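Local coordinates for acetoacetate decarboxylase (Sphingomonas wittichii, PDB 5UPB), which is an acetoacetate decarboxylase-like enzyme that probably acts as a lyase on small carbonyl compounds, perhaps through a Schiff base as in its relatives, at residues K48-Q62 against A79-T91. Sequence-based numbering, arbitrary orientation.
Sequences KVADGLCMAYVGAFQ and AVYNEAALSIACT
Two long antiparallel strands of the strongly curved beta structure of this acetoacetate decarboxylase-like fold, 53-62 and 80-91, meet from Q62 against V80 to C54 against I88, with Y57 and E83 joined on the face they share with F61 and Y81. Y57 OH gives a 2.6 Å hydrogen bond to E83 OE2, reaching it on the anti side, 22° out of the carboxylate plane. With chi1 at -178° the E83 chain runs out straight, CG opposite the backbone N, and carries the carboxylate to the hydroxyl, while OE1 forms a salt bridge with K121. A85 CB lies over one face of the Y57 ring, 3.8 Å from its centroid. Further along, F61 CB sits 3.5 Å from the centroid of the Y81 ring; the two rings run nearly parallel (5°) but are slid apart and barely overlap. G59 leaves room for F61 CE1. At the corner, D51 OD1 takes the N-H of L53 in an Asx turn, and a water donating to L53 O and A89 O joins the strands. A phenylalanine in place of Y57 would probably leave E83 OE2 without its hydroxyl donor and the carboxylate freer to turn. Hydroxyl and lysine together grip both carboxylate oxygens, which would be expected to hold the E83 carboxylate in one orientation.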
loop_
_atom_site.group_PDB
_atom_site.type_symbol
_atom_site.label_atom_id
_atom_site.label_comp_id
_atom_site.label_asym_id
_atom_site.label_seq_id
_atom_site.Cartn_x
_atom_site.Cartn_y
_atom_site.Cartn_z
ATOM N N LYS A 48 -23.755 24.010 15.821
ATOM C CA LYS A 48 -25.154 23.767 15.527
ATOM C C LYS A 48 -25.264 23.384 14.062
ATOM O O LYS A 48 -24.703 24.058 13.192
ATOM C CB LYS A 48 -26.001 25.012 15.824
ATOM C CG LYS A 48 -27.506 24.787 15.803
ATOM C CD LYS A 48 -27.963 23.926 16.975
ATOM C CE LYS A 48 -29.472 23.949 17.136
ATOM N NZ LYS A 48 -29.908 23.101 18.273
ATOM N N VAL A 49 -25.942 22.271 13.797
ATOM C CA VAL A 49 -26.080 21.827 12.425
ATOM C C VAL A 49 -26.863 22.897 11.642
ATOM O O VAL A 49 -27.719 23.606 12.191
ATOM C CB VAL A 49 -26.763 20.447 12.404
ATOM C CG1 VAL A 49 -28.240 20.539 12.871
ATOM C CG2 VAL A 49 -26.660 19.810 11.040
ATOM N N ALA A 50 -26.602 22.986 10.345
ATOM C CA ALA A 50 -27.391 23.874 9.497
ATOM C C ALA A 50 -28.599 23.071 9.046
ATOM O O ALA A 50 -29.130 22.286 9.840
ATOM C CB ALA A 50 -26.570 24.412 8.322
ATOM N N ASP A 51 -29.063 23.244 7.818
ATOM C CA ASP A 51 -30.293 22.572 7.415
ATOM C C ASP A 51 -30.075 21.105 7.027
ATOM O O ASP A 51 -30.987 20.473 6.495
ATOM C CB ASP A 51 -30.940 23.335 6.252
ATOM C CG ASP A 51 -30.097 23.305 4.980
ATOM O OD1 ASP A 51 -29.010 22.675 4.971
ATOM O OD2 ASP A 51 -30.532 23.917 3.980
ATOM N N GLY A 52 -28.926 20.524 7.350
ATOM C CA GLY A 52 -28.608 19.172 6.946
ATOM C C GLY A 52 -27.677 19.087 5.755
ATOM O O GLY A 52 -27.309 17.973 5.358
ATOM N N LEU A 53 -27.303 20.221 5.163
ATOM C CA LEU A 53 -26.323 20.210 4.085
ATOM C C LEU A 53 -25.037 19.549 4.564
ATOM O O LEU A 53 -24.572 19.816 5.671
ATOM C CB LEU A 53 -26.003 21.628 3.632
ATOM C CG LEU A 53 -24.853 21.742 2.610
ATOM C CD1 LEU A 53 -25.184 21.051 1.266
ATOM C CD2 LEU A 53 -24.441 23.184 2.408
ATOM N N CYS A 54 -24.517 18.639 3.745
ATOM C CA CYS A 54 -23.246 17.949 3.923
ATOM C C CYS A 54 -22.524 18.019 2.600
ATOM O O CYS A 54 -23.159 18.212 1.553
ATOM C CB CYS A 54 -23.382 16.452 4.308
ATOM S SG CYS A 54 -24.237 16.283 5.764
ATOM N N MET A 55 -21.196 17.912 2.654
ATOM C CA MET A 55 -20.410 17.769 1.433
ATOM C C MET A 55 -19.552 16.521 1.568
ATOM O O MET A 55 -18.927 16.292 2.617
ATOM C CB MET A 55 -19.505 18.970 1.102
ATOM C CG MET A 55 -18.221 19.059 1.734
ATOM S SD MET A 55 -17.377 20.439 0.934
ATOM C CE MET A 55 -17.179 21.500 2.347
ATOM N N ALA A 56 -19.575 15.694 0.539
ATOM C CA ALA A 56 -18.607 14.615 0.379
ATOM C C ALA A 56 -17.568 15.045 -0.655
ATOM O O ALA A 56 -17.933 15.645 -1.672
ATOM C CB ALA A 56 -19.310 13.345 -0.079
ATOM N N TYR A 57 -16.271 14.828 -0.366
ATOM C CA TYR A 57 -15.265 15.074 -1.393
ATOM C C TYR A 57 -14.194 14.006 -1.417
ATOM O O TYR A 57 -13.896 13.351 -0.411
ATOM C CB TYR A 57 -14.586 16.466 -1.270
ATOM C CG TYR A 57 -13.653 16.673 -0.092
ATOM C CD1 TYR A 57 -12.372 16.142 -0.079
ATOM C CD2 TYR A 57 -14.048 17.425 0.989
ATOM C CE1 TYR A 57 -11.525 16.351 1.005
ATOM C CE2 TYR A 57 -13.213 17.640 2.062
ATOM C CZ TYR A 57 -11.963 17.102 2.068
ATOM O OH TYR A 57 -11.130 17.339 3.127
ATOM N N VAL A 58 -13.605 13.870 -2.601
ATOM C CA VAL A 58 -12.350 13.161 -2.793
ATOM C C VAL A 58 -11.418 14.113 -3.518
ATOM O O VAL A 58 -11.806 14.703 -4.533
ATOM C CB VAL A 58 -12.518 11.885 -3.637
ATOM C CG1 VAL A 58 -11.164 11.251 -3.863
ATOM C CG2 VAL A 58 -13.522 10.951 -2.986
ATOM N N GLY A 59 -10.220 14.297 -2.989
ATOM C CA GLY A 59 -9.271 15.218 -3.587
ATOM C C GLY A 59 -7.856 14.683 -3.621
ATOM O O GLY A 59 -7.442 13.840 -2.801
ATOM N N ALA A 60 -7.108 15.213 -4.576
ATOM C CA ALA A 60 -5.665 15.014 -4.692
ATOM C C ALA A 60 -4.967 16.314 -4.344
ATOM O O ALA A 60 -5.160 17.334 -5.031
ATOM C CB ALA A 60 -5.313 14.538 -6.112
ATOM N N PHE A 61 -4.164 16.277 -3.277
ATOM C CA PHE A 61 -3.578 17.454 -2.662
ATOM C C PHE A 61 -2.070 17.458 -2.821
ATOM O O PHE A 61 -1.409 16.415 -2.824
ATOM C CB PHE A 61 -3.921 17.541 -1.155
ATOM C CG PHE A 61 -5.352 17.760 -0.865
ATOM C CD1 PHE A 61 -6.254 16.716 -0.950
ATOM C CD2 PHE A 61 -5.819 19.024 -0.544
ATOM C CE1 PHE A 61 -7.637 16.941 -0.708
ATOM C CE2 PHE A 61 -7.167 19.242 -0.315
ATOM C CZ PHE A 61 -8.069 18.194 -0.403
ATOM N N GLN A 62 -1.533 18.661 -2.895
ATOM C CA GLN A 62 -0.092 18.888 -2.956
ATOM C C GLN A 62 0.242 20.040 -2.014
ATOM O O GLN A 62 -0.189 21.189 -2.239
ATOM C CB GLN A 62 0.323 19.177 -4.396
ATOM C CG GLN A 62 1.829 19.179 -4.631
ATOM C CD GLN A 62 2.455 20.494 -4.237
ATOM O OE1 GLN A 62 2.235 21.527 -4.866
ATOM N NE2 GLN A 62 3.206 20.475 -3.173
ATOM N N ALA A 79 5.156 15.360 -0.213
ATOM C CA ALA A 79 4.605 16.588 -0.790
ATOM C C ALA A 79 3.231 16.408 -1.404
ATOM O O ALA A 79 2.620 17.418 -1.852
ATOM C CB ALA A 79 5.560 17.113 -1.862
ATOM N N VAL A 80 2.707 15.174 -1.429
ATOM C CA VAL A 80 1.417 14.883 -2.048
ATOM C C VAL A 80 0.656 13.931 -1.171
ATOM O O VAL A 80 1.241 13.070 -0.499
ATOM C CB VAL A 80 1.544 14.284 -3.470
ATOM C CG1 VAL A 80 2.091 15.338 -4.441
ATOM C CG2 VAL A 80 2.455 13.058 -3.480
ATOM N N TYR A 81 -0.660 14.080 -1.195
ATOM C CA TYR A 81 -1.532 13.127 -0.521
ATOM C C TYR A 81 -2.919 13.187 -1.131
ATOM O O TYR A 81 -3.295 14.165 -1.766
ATOM C CB TYR A 81 -1.587 13.390 0.965
ATOM C CG TYR A 81 -2.271 14.677 1.372
ATOM C CD1 TYR A 81 -1.545 15.863 1.479
ATOM C CD2 TYR A 81 -3.628 14.714 1.667
ATOM C CE1 TYR A 81 -2.149 17.043 1.900
ATOM C CE2 TYR A 81 -4.246 15.926 2.064
ATOM C CZ TYR A 81 -3.489 17.053 2.209
ATOM O OH TYR A 81 -4.032 18.257 2.619
ATOM N N ASN A 82 -3.670 12.114 -0.922
ATOM C CA ASN A 82 -5.068 12.079 -1.296
ATOM C C ASN A 82 -5.922 12.039 -0.048
ATOM O O ASN A 82 -5.529 11.463 0.976
ATOM C CB ASN A 82 -5.361 10.875 -2.163
ATOM C CG ASN A 82 -4.457 10.814 -3.340
ATOM O OD1 ASN A 82 -4.544 11.654 -4.221
ATOM N ND2 ASN A 82 -3.472 9.934 -3.282
ATOM N N GLU A 83 -7.124 12.570 -0.178
ATOM C CA GLU A 83 -8.008 12.695 0.966
ATOM C C GLU A 83 -9.464 12.599 0.550
ATOM O O GLU A 83 -9.864 13.109 -0.508
ATOM C CB GLU A 83 -7.761 14.015 1.670
ATOM C CG GLU A 83 -8.595 14.246 2.909
ATOM C CD GLU A 83 -8.118 15.487 3.678
ATOM O OE1 GLU A 83 -7.118 15.379 4.416
ATOM O OE2 GLU A 83 -8.703 16.578 3.520
ATOM N N ALA A 84 -10.254 11.920 1.401
ATOM C CA ALA A 84 -11.699 11.860 1.233
ATOM C C ALA A 84 -12.364 12.270 2.540
ATOM O O ALA A 84 -11.897 11.927 3.640
ATOM C CB ALA A 84 -12.125 10.449 0.825
ATOM N N ALA A 85 -13.512 12.923 2.434
ATOM C CA ALA A 85 -14.164 13.405 3.638
ATOM C C ALA A 85 -15.662 13.498 3.465
ATOM O O ALA A 85 -16.182 13.701 2.360
ATOM C CB ALA A 85 -13.635 14.770 4.049
ATOM N N LEU A 86 -16.338 13.403 4.612
ATOM C CA LEU A 86 -17.750 13.739 4.768
ATOM C C LEU A 86 -17.837 14.850 5.802
ATOM O O LEU A 86 -17.461 14.645 6.966
ATOM C CB LEU A 86 -18.535 12.504 5.225
ATOM C CG LEU A 86 -18.452 11.331 4.252
ATOM C CD1 LEU A 86 -18.961 10.036 4.862
ATOM C CD2 LEU A 86 -19.278 11.679 3.027
ATOM N N SER A 87 -18.283 16.032 5.382
ATOM C CA SER A 87 -18.279 17.221 6.225
ATOM C C SER A 87 -19.693 17.758 6.378
ATOM O O SER A 87 -20.492 17.702 5.445
ATOM C CB SER A 87 -17.384 18.372 5.662
ATOM O OG SER A 87 -16.061 17.962 5.468
ATOM N N ILE A 88 -19.952 18.386 7.522
ATOM C CA ILE A 88 -21.293 18.797 7.940
ATOM C C ILE A 88 -21.358 20.316 7.986
ATOM O O ILE A 88 -20.529 20.964 8.637
ATOM C CB ILE A 88 -21.632 18.197 9.314
ATOM C CG1 ILE A 88 -21.549 16.671 9.231
ATOM C CG2 ILE A 88 -23.003 18.685 9.802
ATOM C CD1 ILE A 88 -21.618 15.965 10.579
ATOM N N ALA A 89 -22.345 20.888 7.304
ATOM C CA ALA A 89 -22.543 22.329 7.403
ATOM C C ALA A 89 -23.109 22.659 8.777
ATOM O O ALA A 89 -24.019 21.982 9.263
ATOM C CB ALA A 89 -23.471 22.831 6.299
ATOM N N CYS A 90 -22.544 23.683 9.420
ATOM C CA CYS A 90 -22.899 24.025 10.792
ATOM C C CYS A 90 -22.576 25.497 11.048
ATOM O O CYS A 90 -22.092 26.224 10.169
ATOM C CB CYS A 90 -22.193 23.109 11.789
ATOM S SG CYS A 90 -20.392 23.125 11.677
ATOM N N THR A 91 -22.863 25.929 12.279
ATOM C CA THR A 91 -22.619 27.291 12.725
ATOM C C THR A 91 -22.051 27.282 14.137
ATOM O O THR A 91 -22.355 26.403 14.953
ATOM C CB THR A 91 -23.901 28.132 12.735
ATOM O OG1 THR A 91 -24.936 27.411 13.433
ATOM C CG2 THR A 91 -24.333 28.416 11.341
HETATM O O HOH W 1 -26.050 20.735 7.883
#